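Transcriptional regulator, putative (Pseudomonas syringae pv. tomato, PDB 2R5F) probably acts as a DNA-binding transcription factor of the SorC family whose sugar-binding domain, the part described here, is thought to sense a carbohydrate effector. Local coordinates at residues I63-V74 with G100-L111; R222-G233 with G247-T258. One frame throughout, in Å; residues are numbered along the deposited sequence.

Contact 1: residues I63-V74 with G100-L111; sequences ISSWSSTIRAMV and GAFEATLLTQRL. With SO4 (sulfate ion), chain B.
Leu-107 pushes into the bend where strand 60-63 turns into helix 68-75, a beta-to-alpha junction of this Rossmann-like domain. Its CG lies opposite the backbone N (chi1 -176°), which sends both methyls across the interface. CD2 reaches Ser-65 O at 3.4 Å, and CD1 lies against Arg-71 CG and Val-74 CB. Beside it the packing is tight. Ser-65 CB sits 3.1 Å from Ala-104 O, the same carbonyl that takes a hydrogen bond from Thr-108 OG1. Ile-63 CG2 meets Leu-111 CD2 at 3.7 Å. The axes of 68-74 and 101-111 come within 10.6 Å, with 35° between their N-to-C directions.

The solvent side is looser and more polar. Val-74 CG1 rests over one face of the Arg-110 guanidinium, and a water links Arg-110 NH1 to Arg-71 O. Away from helix 101-111, the start of helix 68-75 binds a sulfate, probably from the crystallisation liquor. Ser-67 OG, Ser-68 N, Thr-69 OG1 and Lys-236 hold it, while Ser-67 OG also accepts from Ile-70 N as N-cap. At the N-terminal end of helix 101-111, Ala-104 CB makes a CH-pi contact with the Trp-66 five-membered ring, 3.8 Å from its centroid and 14° off the normal.

Contact 2: residues R222-G233 with G247-T258; sequences RSINRVLGLAGG and GYLDVLITDVGT
Gly-229 bonds to Val-251 and Ile-253 through both its N and its O. The N donates to Val-251 O (2.7 Å), and the O accepts from Ile-253 N in a nearly straight bond (168° at the hydrogen). Strands 226-230 and 251-255 thus pair in parallel. Ala-231 N adds a weak bond to Ile-253 O. At the start of the pair, Val-227 O receives both Asp-250 N and Val-251 N. Asp-250 answers with its carboxylate, OD2 taking Val-227 N at 2.8 Å through its anti lone pair. Its CG stands beside its own backbone N (chi1 -62°), which turns the carboxylate back to Val-227.

Side chains fill the two faces. On one, Leu-228 CD1 touches Val-251 CG1 at 3.6 Å, and Leu-230 CD2 packs against Ile-253 CD1; helix 36-54 covers this side through Ala-47 and Tyr-50. On the other, Leu-249 CD2 comes 3.7 Å from Gly-229 CA, where the glycine leaves room for it.

Beyond the end of strand 226-230, hydroxyls join the bonding. Thr-254 OG1 donates to Ala-231 O at 2.6 Å, in the carbonyl plane. Thr-258 OG1 accepts from Gly-233 N and donates a hydrogen bond to Asp-255 OD1 (2.6 Å). Asp-255 OD2 caps helix 256-262 by accepting from Thr-258 N. Further out, strand 155-162 flanks strand 226-230, and strand 24-28 flanks 251-255. With helix 237-245 the two strands form a beta-alpha-beta unit. The polar chain from Gly-233 N to Asp-255 would be consistent with a carboxylate held in its charged form at the helix start.

Overall arrangement
After helix 10-20 the chain forms strand 24-28 and helix 36-54. Contact 1 then closes the loop between residues 63-74 and 100-111, which encloses strand 88-94, the sheet neighbour of strand 60-63. Strand 155-162 follows and pairs with strand 60-63 on one side and strand 226-230 on the other. Contact 2 closes later, around helix 237-245, and its second strand also pairs with strand 24-28. The two loops are in series; neither nests in nor crosses the other. The centres of contact 1 and contact 2 are about 17 Å apart. The two still touch: Leu-230 of contact 2 packs on Thr-69, Ile-70 and Met-73 of contact 1.

Contact 1: residues I63-V74 with G100-L111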
loop_
_atom_site.group_PDB
_atom_site.type_symbol
_atom_site.label_atom_id
_atom_site.label_comp_id
_atom_site.label_asym_id
_atom_site.label_seq_id
_atom_site.Cartn_x
_atom_site.Cartn_y
_atom_site.Cartn_z
ATOM N N ILE A 63 0.597 -2.450 -6.768
ATOM C CA ILE A 63 0.178 -1.291 -5.975
ATOM C C ILE A 63 -1.350 -1.204 -5.854
ATOM O O ILE A 63 -2.096 -1.506 -6.799
ATOM C CB ILE A 63 0.742 0.093 -6.462
ATOM C CG1 ILE A 63 0.152 0.523 -7.821
ATOM C CG2 ILE A 63 2.267 0.140 -6.452
ATOM C CD1 ILE A 63 0.222 2.080 -8.067
ATOM N N SER A 64 -1.788 -0.768 -4.681
ATOM C CA SER A 64 -3.190 -0.420 -4.426
ATOM C C SER A 64 -3.510 0.930 -5.084
ATOM O O SER A 64 -3.389 1.991 -4.451
ATOM C CB SER A 64 -3.402 -0.315 -2.913
ATOM O OG SER A 64 -4.788 -0.294 -2.643
ATOM N N SER A 65 -3.909 0.921 -6.351
ATOM C CA SER A 65 -3.879 2.179 -7.096
ATOM C C SER A 65 -4.928 3.227 -6.670
ATOM O O SER A 65 -4.781 4.397 -6.995
ATOM C CB SER A 65 -3.896 1.938 -8.607
ATOM O OG SER A 65 -4.489 0.687 -8.884
ATOM N N TRP A 66 -5.951 2.819 -5.922
ATOM C CA TRP A 66 -6.951 3.781 -5.411
ATOM C C TRP A 66 -6.484 4.640 -4.215
ATOM O O TRP A 66 -7.190 5.554 -3.781
ATOM C CB TRP A 66 -8.269 3.076 -5.082
ATOM C CG TRP A 66 -8.987 2.529 -6.300
ATOM C CD1 TRP A 66 -8.585 1.486 -7.071
ATOM C CD2 TRP A 66 -10.226 2.995 -6.875
ATOM N NE1 TRP A 66 -9.474 1.266 -8.086
ATOM C CE2 TRP A 66 -10.500 2.170 -7.989
ATOM C CE3 TRP A 66 -11.120 4.028 -6.559
ATOM C CZ2 TRP A 66 -11.638 2.339 -8.795
ATOM C CZ3 TRP A 66 -12.270 4.193 -7.358
ATOM C CH2 TRP A 66 -12.510 3.354 -8.466
ATOM N N SER A 67 -5.302 4.342 -3.692
ATOM C CA SER A 67 -4.780 5.021 -2.515
ATOM C C SER A 67 -4.177 6.412 -2.789
ATOM O O SER A 67 -3.331 6.567 -3.660
ATOM C CB SER A 67 -3.769 4.110 -1.815
ATOM O OG SER A 67 -3.069 4.832 -0.819
ATOM N N SER A 68 -4.623 7.425 -2.040
ATOM C CA SER A 68 -4.071 8.791 -2.187
ATOM C C SER A 68 -2.717 8.962 -1.550
ATOM O O SER A 68 -1.960 9.845 -1.926
ATOM C CB SER A 68 -5.027 9.865 -1.646
ATOM O OG SER A 68 -5.927 9.285 -0.735
ATOM N N THR A 69 -2.413 8.117 -0.576
ATOM C CA THR A 69 -1.077 8.067 0.019
ATOM C C THR A 69 -0.053 7.526 -1.000
ATOM O O THR A 69 1.072 8.000 -1.067
ATOM C CB THR A 69 -1.066 7.229 1.340
ATOM O OG1 THR A 69 -2.181 7.625 2.152
ATOM C CG2 THR A 69 0.202 7.483 2.107
ATOM N N ILE A 70 -0.454 6.533 -1.777
ATOM C CA ILE A 70 0.373 6.023 -2.879
ATOM C C ILE A 70 0.468 7.079 -3.986
ATOM O O ILE A 70 1.544 7.283 -4.556
ATOM C CB ILE A 70 -0.152 4.685 -3.421
ATOM C CG1 ILE A 70 -0.087 3.615 -2.308
ATOM C CG2 ILE A 70 0.652 4.245 -4.701
ATOM C CD1 ILE A 70 -0.598 2.204 -2.721
ATOM N N ARG A 71 -0.647 7.778 -4.258
ATOM C CA ARG A 71 -0.593 8.950 -5.146
ATOM C C ARG A 71 0.431 9.975 -4.656
ATOM O O ARG A 71 1.209 10.489 -5.457
ATOM C CB ARG A 71 -1.963 9.602 -5.281
ATOM C CG ARG A 71 -2.198 10.359 -6.599
ATOM C CD ARG A 71 -3.664 10.830 -6.699
ATOM N NE ARG A 71 -4.596 9.720 -6.429
ATOM C CZ ARG A 71 -5.520 9.708 -5.464
ATOM N NH1 ARG A 71 -6.285 8.633 -5.302
ATOM N NH2 ARG A 71 -5.699 10.772 -4.672
ATOM N N ALA A 72 0.444 10.271 -3.349
ATOM C CA ALA A 72 1.478 11.140 -2.782
ATOM C C ALA A 72 2.906 10.583 -3.022
ATOM O O ALA A 72 3.817 11.328 -3.370
ATOM C CB ALA A 72 1.231 11.378 -1.298
HETATM N N MSE A 73 3.097 9.281 -2.845
HETATM C CA MSE A 73 4.415 8.687 -3.109
HETATM C C MSE A 73 4.833 8.948 -4.542
HETATM O O MSE A 73 5.910 9.471 -4.774
HETATM C CB MSE A 73 4.432 7.195 -2.829
HETATM C CG MSE A 73 5.739 6.498 -3.198
HETATM SE SE MSE A 73 5.487 4.570 -3.135
HETATM C CE MSE A 73 4.719 4.284 -4.907
ATOM N N VAL A 74 3.961 8.631 -5.503
ATOM C CA VAL A 74 4.357 8.743 -6.912
ATOM C C VAL A 74 4.724 10.186 -7.260
ATOM O O VAL A 74 5.722 10.421 -7.930
ATOM C CB VAL A 74 3.303 8.164 -7.879
ATOM C CG1 VAL A 74 3.618 8.570 -9.348
ATOM C CG2 VAL A 74 3.249 6.646 -7.740
ATOM N N GLY A 100 -11.779 8.665 -11.117
ATOM C CA GLY A 100 -11.761 7.664 -10.046
ATOM C C GLY A 100 -11.040 6.389 -10.442
ATOM O O GLY A 100 -9.891 6.202 -10.076
ATOM N N ALA A 101 -11.729 5.521 -11.188
ATOM C CA ALA A 101 -11.164 4.264 -11.712
ATOM C C ALA A 101 -10.056 4.513 -12.735
ATOM O O ALA A 101 -9.037 3.787 -12.758
ATOM C CB ALA A 101 -12.264 3.388 -12.335
ATOM N N PHE A 102 -10.287 5.526 -13.577
ATOM C CA PHE A 102 -9.348 5.954 -14.601
ATOM C C PHE A 102 -8.099 6.531 -13.998
ATOM O O PHE A 102 -7.010 6.254 -14.475
ATOM C CB PHE A 102 -9.961 7.009 -15.511
ATOM C CG PHE A 102 -9.179 7.246 -16.774
ATOM C CD1 PHE A 102 -8.516 6.194 -17.410
ATOM C CD2 PHE A 102 -9.136 8.512 -17.349
ATOM C CE1 PHE A 102 -7.802 6.408 -18.581
ATOM C CE2 PHE A 102 -8.437 8.737 -18.524
ATOM C CZ PHE A 102 -7.775 7.688 -19.150
ATOM N N GLU A 103 -8.278 7.351 -12.969
ATOM C CA GLU A 103 -7.181 7.936 -12.213
ATOM C C GLU A 103 -6.334 6.868 -11.541
ATOM O O GLU A 103 -5.130 7.060 -11.371
ATOM C CB GLU A 103 -7.707 8.909 -11.159
ATOM C CG GLU A 103 -8.658 10.002 -11.697
ATOM C CD GLU A 103 -7.935 11.097 -12.486
ATOM O OE1 GLU A 103 -6.707 10.970 -12.737
ATOM O OE2 GLU A 103 -8.610 12.090 -12.859
ATOM N N ALA A 104 -6.968 5.759 -11.143
ATOM C CA ALA A 104 -6.249 4.636 -10.513
ATOM C C ALA A 104 -5.439 3.878 -11.560
ATOM O O ALA A 104 -4.315 3.438 -11.299
ATOM C CB ALA A 104 -7.220 3.701 -9.794
ATOM N N THR A 105 -5.999 3.762 -12.760
ATOM C CA THR A 105 -5.277 3.184 -13.898
ATOM C C THR A 105 -4.059 4.037 -14.310
ATOM O O THR A 105 -2.939 3.523 -14.437
ATOM C CB THR A 105 -6.254 2.939 -15.092
ATOM O OG1 THR A 105 -7.175 1.907 -14.721
ATOM C CG2 THR A 105 -5.528 2.492 -16.321
ATOM N N LEU A 106 -4.289 5.336 -14.493
ATOM C CA LEU A 106 -3.247 6.290 -14.811
ATOM C C LEU A 106 -2.107 6.320 -13.783
ATOM O O LEU A 106 -0.951 6.528 -14.140
ATOM C CB LEU A 106 -3.867 7.672 -14.885
ATOM C CG LEU A 106 -2.912 8.853 -15.021
ATOM C CD1 LEU A 106 -2.242 8.775 -16.375
ATOM C CD2 LEU A 106 -3.664 10.149 -14.855
ATOM N N LEU A 107 -2.442 6.126 -12.509
ATOM C CA LEU A 107 -1.433 6.126 -11.444
ATOM C C LEU A 107 -0.475 4.955 -11.541
ATOM O O LEU A 107 0.733 5.112 -11.362
ATOM C CB LEU A 107 -2.103 6.141 -10.073
ATOM C CG LEU A 107 -1.114 6.250 -8.915
ATOM C CD1 LEU A 107 -0.539 7.656 -8.946
ATOM C CD2 LEU A 107 -1.850 6.040 -7.603
ATOM N N THR A 108 -1.028 3.780 -11.819
ATOM C CA THR A 108 -0.273 2.547 -11.988
ATOM C C THR A 108 0.677 2.696 -13.164
ATOM O O THR A 108 1.835 2.285 -13.084
ATOM C CB THR A 108 -1.226 1.369 -12.290
ATOM O OG1 THR A 108 -2.285 1.353 -11.333
ATOM C CG2 THR A 108 -0.508 0.046 -12.202
ATOM N N GLN A 109 0.144 3.261 -14.254
ATOM C CA GLN A 109 0.889 3.523 -15.483
ATOM C C GLN A 109 2.021 4.523 -15.250
ATOM O O GLN A 109 3.165 4.263 -15.629
ATOM C CB GLN A 109 -0.047 3.991 -16.609
ATOM C CG GLN A 109 0.682 4.210 -17.979
ATOM C CD GLN A 109 1.517 3.012 -18.422
ATOM O OE1 GLN A 109 2.752 2.987 -18.272
ATOM N NE2 GLN A 109 0.847 2.003 -18.955
ATOM N N ARG A 110 1.697 5.638 -14.592
ATOM C CA ARG A 110 2.676 6.652 -14.219
ATOM C C ARG A 110 3.856 6.041 -13.489
ATOM O O ARG A 110 4.967 6.340 -13.823
ATOM C CB ARG A 110 2.056 7.725 -13.350
ATOM C CG ARG A 110 1.369 8.801 -14.110
ATOM C CD ARG A 110 0.638 9.726 -13.180
ATOM N NE ARG A 110 1.553 10.531 -12.375
ATOM C CZ ARG A 110 1.221 11.113 -11.219
ATOM N NH1 ARG A 110 -0.004 10.976 -10.719
ATOM N NH2 ARG A 110 2.112 11.836 -10.554
ATOM N N LEU A 111 3.608 5.157 -12.520
ATOM C CA LEU A 111 4.656 4.478 -11.751
ATOM C C LEU A 111 5.531 3.549 -12.590
ATOM O O LEU A 111 6.746 3.496 -12.408
ATOM C CB LEU A 111 4.064 3.738 -10.536
ATOM C CG LEU A 111 5.133 3.044 -9.663
ATOM C CD1 LEU A 111 6.100 4.081 -9.103
ATOM C CD2 LEU A 111 4.566 2.128 -8.556
HETATM S S SO4 B . -5.643 6.247 1.408
HETATM O O1 SO4 B . -6.586 5.947 2.477
HETATM O O2 SO4 B . -4.967 7.516 1.617
HETATM O O3 SO4 B . -4.638 5.224 1.277
HETATM O O4 SO4 B . -6.385 6.430 0.160
HETATM O O HOH W 1 0.587 11.344 -8.103
#

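Contact 2: residues R222-G233 with G247-T258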
loop_
_atom_site.group_PDB
_atom_site.type_symbol
_atom_site.label_atom_id
_atom_site.label_comp_id
_atom_site.label_asym_id
_atom_site.label_seq_id
_atom_site.Cartn_x
_atom_site.Cartn_y
_atom_site.Cartn_z
ATOM N N ARG A 222 -0.711 -11.904 2.379
ATOM C CA ARG A 222 0.100 -12.329 3.514
ATOM C C ARG A 222 1.391 -13.061 3.089
ATOM O O ARG A 222 2.436 -12.869 3.707
ATOM C CB ARG A 222 -0.747 -13.171 4.476
ATOM C CG ARG A 222 -0.388 -12.990 5.937
ATOM C CD ARG A 222 0.618 -14.037 6.392
ATOM N NE ARG A 222 0.593 -14.245 7.840
ATOM C CZ ARG A 222 1.316 -13.536 8.701
ATOM N NH1 ARG A 222 2.111 -12.566 8.244
ATOM N NH2 ARG A 222 1.247 -13.786 10.009
ATOM N N SER A 223 1.321 -13.867 2.030
ATOM C CA SER A 223 2.480 -14.612 1.523
ATOM C C SER A 223 3.466 -13.839 0.620
ATOM O O SER A 223 4.468 -14.406 0.185
ATOM C CB SER A 223 1.993 -15.847 0.759
ATOM O OG SER A 223 1.278 -15.450 -0.398
ATOM N N ILE A 224 3.196 -12.573 0.303
ATOM C CA ILE A 224 4.113 -11.804 -0.557
ATOM C C ILE A 224 5.444 -11.531 0.163
ATOM O O ILE A 224 5.450 -11.163 1.347
ATOM C CB ILE A 224 3.442 -10.514 -1.128
ATOM C CG1 ILE A 224 2.427 -10.911 -2.198
ATOM C CG2 ILE A 224 4.469 -9.564 -1.733
ATOM C CD1 ILE A 224 1.565 -9.802 -2.692
ATOM N N ASN A 225 6.560 -11.740 -0.553
ATOM C CA ASN A 225 7.920 -11.481 -0.047
ATOM C C ASN A 225 8.007 -10.257 0.898
ATOM O O ASN A 225 8.655 -10.311 1.945
ATOM C CB ASN A 225 8.925 -11.321 -1.215
ATOM C CG ASN A 225 9.424 -12.665 -1.780
ATOM O OD1 ASN A 225 9.909 -12.739 -2.925
ATOM N ND2 ASN A 225 9.315 -13.727 -0.981
ATOM N N ARG A 226 7.345 -9.165 0.520
ATOM C CA ARG A 226 7.482 -7.876 1.202
ATOM C C ARG A 226 6.262 -6.998 0.924
ATOM O O ARG A 226 5.982 -6.640 -0.219
ATOM C CB ARG A 226 8.765 -7.209 0.709
ATOM C CG ARG A 226 9.109 -5.837 1.192
ATOM C CD ARG A 226 10.624 -5.765 1.132
ATOM N NE ARG A 226 11.151 -4.481 0.677
ATOM C CZ ARG A 226 11.654 -4.245 -0.535
ATOM N NH1 ARG A 226 12.106 -3.033 -0.835
ATOM N NH2 ARG A 226 11.710 -5.206 -1.448
ATOM N N VAL A 227 5.497 -6.695 1.965
ATOM C CA VAL A 227 4.325 -5.828 1.815
ATOM C C VAL A 227 4.595 -4.519 2.552
ATOM O O VAL A 227 4.865 -4.509 3.768
ATOM C CB VAL A 227 3.026 -6.503 2.311
ATOM C CG1 VAL A 227 1.823 -5.566 2.192
ATOM C CG2 VAL A 227 2.778 -7.786 1.525
ATOM N N LEU A 228 4.567 -3.436 1.785
ATOM C CA LEU A 228 4.768 -2.088 2.301
ATOM C C LEU A 228 3.400 -1.490 2.555
ATOM O O LEU A 228 2.633 -1.314 1.605
ATOM C CB LEU A 228 5.543 -1.245 1.262
ATOM C CG LEU A 228 5.938 0.233 1.461
ATOM C CD1 LEU A 228 6.642 0.463 2.770
ATOM C CD2 LEU A 228 6.848 0.715 0.337
ATOM N N GLY A 229 3.084 -1.199 3.816
ATOM C CA GLY A 229 1.924 -0.374 4.167
ATOM C C GLY A 229 2.209 1.111 4.327
ATOM O O GLY A 229 3.138 1.492 5.043
ATOM N N LEU A 230 1.383 1.962 3.689
ATOM C CA LEU A 230 1.535 3.394 3.776
ATOM C C LEU A 230 0.245 4.024 4.335
ATOM O O LEU A 230 -0.710 4.157 3.604
ATOM C CB LEU A 230 1.863 4.032 2.397
ATOM C CG LEU A 230 3.030 3.548 1.517
ATOM C CD1 LEU A 230 3.046 4.317 0.221
ATOM C CD2 LEU A 230 4.408 3.659 2.221
ATOM N N ALA A 231 0.249 4.433 5.606
ATOM C CA ALA A 231 -0.976 4.889 6.270
ATOM C C ALA A 231 -0.689 5.662 7.556
ATOM O O ALA A 231 0.144 5.267 8.343
ATOM C CB ALA A 231 -1.850 3.670 6.609
ATOM N N GLY A 232 -1.419 6.737 7.773
ATOM C CA GLY A 232 -1.394 7.481 9.023
ATOM C C GLY A 232 -2.648 8.309 9.177
ATOM O O GLY A 232 -3.378 8.496 8.222
ATOM N N GLY A 233 -2.886 8.835 10.367
ATOM C CA GLY A 233 -4.109 9.576 10.658
ATOM C C GLY A 233 -4.775 8.985 11.893
ATOM O O GLY A 233 -4.841 7.764 12.045
ATOM N N GLY A 247 -0.970 -9.754 10.263
ATOM C CA GLY A 247 0.326 -10.042 9.667
ATOM C C GLY A 247 0.481 -9.651 8.212
ATOM O O GLY A 247 1.296 -10.241 7.510
ATOM N N TYR A 248 -0.277 -8.657 7.750
ATOM C CA TYR A 248 -0.285 -8.332 6.327
ATOM C C TYR A 248 0.918 -7.504 5.912
ATOM O O TYR A 248 1.358 -7.588 4.783
ATOM C CB TYR A 248 -1.611 -7.682 5.878
ATOM C CG TYR A 248 -2.816 -8.555 6.170
ATOM C CD1 TYR A 248 -3.005 -9.782 5.521
ATOM C CD2 TYR A 248 -3.743 -8.174 7.133
ATOM C CE1 TYR A 248 -4.109 -10.582 5.805
ATOM C CE2 TYR A 248 -4.837 -8.960 7.429
ATOM C CZ TYR A 248 -5.019 -10.155 6.768
ATOM O OH TYR A 248 -6.113 -10.905 7.096
ATOM N N LEU A 249 1.480 -6.750 6.844
ATOM C CA LEU A 249 2.550 -5.822 6.541
ATOM C C LEU A 249 3.913 -6.317 6.986
ATOM O O LEU A 249 4.055 -6.948 8.038
ATOM C CB LEU A 249 2.255 -4.475 7.225
ATOM C CG LEU A 249 0.888 -3.863 6.940
ATOM C CD1 LEU A 249 0.746 -2.567 7.709
ATOM C CD2 LEU A 249 0.698 -3.668 5.382
ATOM N N ASP A 250 4.915 -6.013 6.170
ATOM C CA ASP A 250 6.312 -6.228 6.490
ATOM C C ASP A 250 7.049 -4.909 6.781
ATOM O O ASP A 250 8.005 -4.882 7.544
ATOM C CB ASP A 250 6.965 -6.975 5.332
ATOM C CG ASP A 250 6.340 -8.345 5.120
ATOM O OD1 ASP A 250 6.574 -9.218 5.990
ATOM O OD2 ASP A 250 5.591 -8.534 4.119
ATOM N N VAL A 251 6.600 -3.829 6.150
ATOM C CA VAL A 251 7.092 -2.482 6.383
ATOM C C VAL A 251 5.879 -1.579 6.533
ATOM O O VAL A 251 4.920 -1.647 5.752
ATOM C CB VAL A 251 7.999 -1.979 5.207
ATOM C CG1 VAL A 251 8.634 -0.580 5.521
ATOM C CG2 VAL A 251 9.087 -3.029 4.854
ATOM N N LEU A 252 5.898 -0.743 7.565
ATOM C CA LEU A 252 4.876 0.284 7.705
ATOM C C LEU A 252 5.568 1.602 7.765
ATOM O O LEU A 252 6.498 1.757 8.541
ATOM C CB LEU A 252 4.056 0.063 8.991
ATOM C CG LEU A 252 3.153 1.203 9.433
ATOM C CD1 LEU A 252 1.917 1.393 8.522
ATOM C CD2 LEU A 252 2.786 0.958 10.919
ATOM N N ILE A 253 5.135 2.535 6.922
ATOM C CA ILE A 253 5.547 3.926 7.019
ATOM C C ILE A 253 4.352 4.759 7.490
ATOM O O ILE A 253 3.281 4.703 6.894
ATOM C CB ILE A 253 6.061 4.477 5.682
ATOM C CG1 ILE A 253 7.219 3.577 5.160
ATOM C CG2 ILE A 253 6.477 5.938 5.872
ATOM C CD1 ILE A 253 7.691 3.934 3.712
ATOM N N THR A 254 4.540 5.488 8.597
ATOM C CA THR A 254 3.450 6.175 9.245
ATOM C C THR A 254 3.970 7.391 9.986
ATOM O O THR A 254 5.173 7.560 10.163
ATOM C CB THR A 254 2.663 5.214 10.222
ATOM O OG1 THR A 254 1.432 5.841 10.579
ATOM C CG2 THR A 254 3.444 4.865 11.487
ATOM N N ASP A 255 3.076 8.243 10.441
ATOM C CA ASP A 255 3.493 9.464 11.164
ATOM C C ASP A 255 3.661 9.221 12.669
ATOM O O ASP A 255 3.263 8.165 13.176
ATOM C CB ASP A 255 2.459 10.577 10.917
ATOM C CG ASP A 255 1.069 10.169 11.369
ATOM O OD1 ASP A 255 0.472 9.301 10.715
ATOM O OD2 ASP A 255 0.599 10.688 12.401
ATOM N N VAL A 256 4.228 10.204 13.379
ATOM C CA VAL A 256 4.450 10.120 14.829
ATOM C C VAL A 256 3.160 9.915 15.637
ATOM O O VAL A 256 3.119 9.110 16.539
ATOM C CB VAL A 256 5.145 11.419 15.441
ATOM C CG1 VAL A 256 5.473 11.204 16.912
ATOM C CG2 VAL A 256 6.374 11.789 14.729
ATOM N N GLY A 257 2.125 10.683 15.346
ATOM C CA GLY A 257 0.896 10.619 16.157
ATOM C C GLY A 257 0.310 9.232 16.042
ATOM O O GLY A 257 -0.038 8.619 17.058
ATOM N N THR A 258 0.229 8.729 14.812
ATOM C CA THR A 258 -0.273 7.393 14.544
ATOM C C THR A 258 0.567 6.344 15.253
ATOM O O THR A 258 0.027 5.443 15.861
ATOM C CB THR A 258 -0.327 7.070 13.023
ATOM O OG1 THR A 258 -1.155 8.047 12.368
ATOM C CG2 THR A 258 -0.929 5.669 12.781
HETATM O O HOH W 2 2.837 -10.249 4.245
#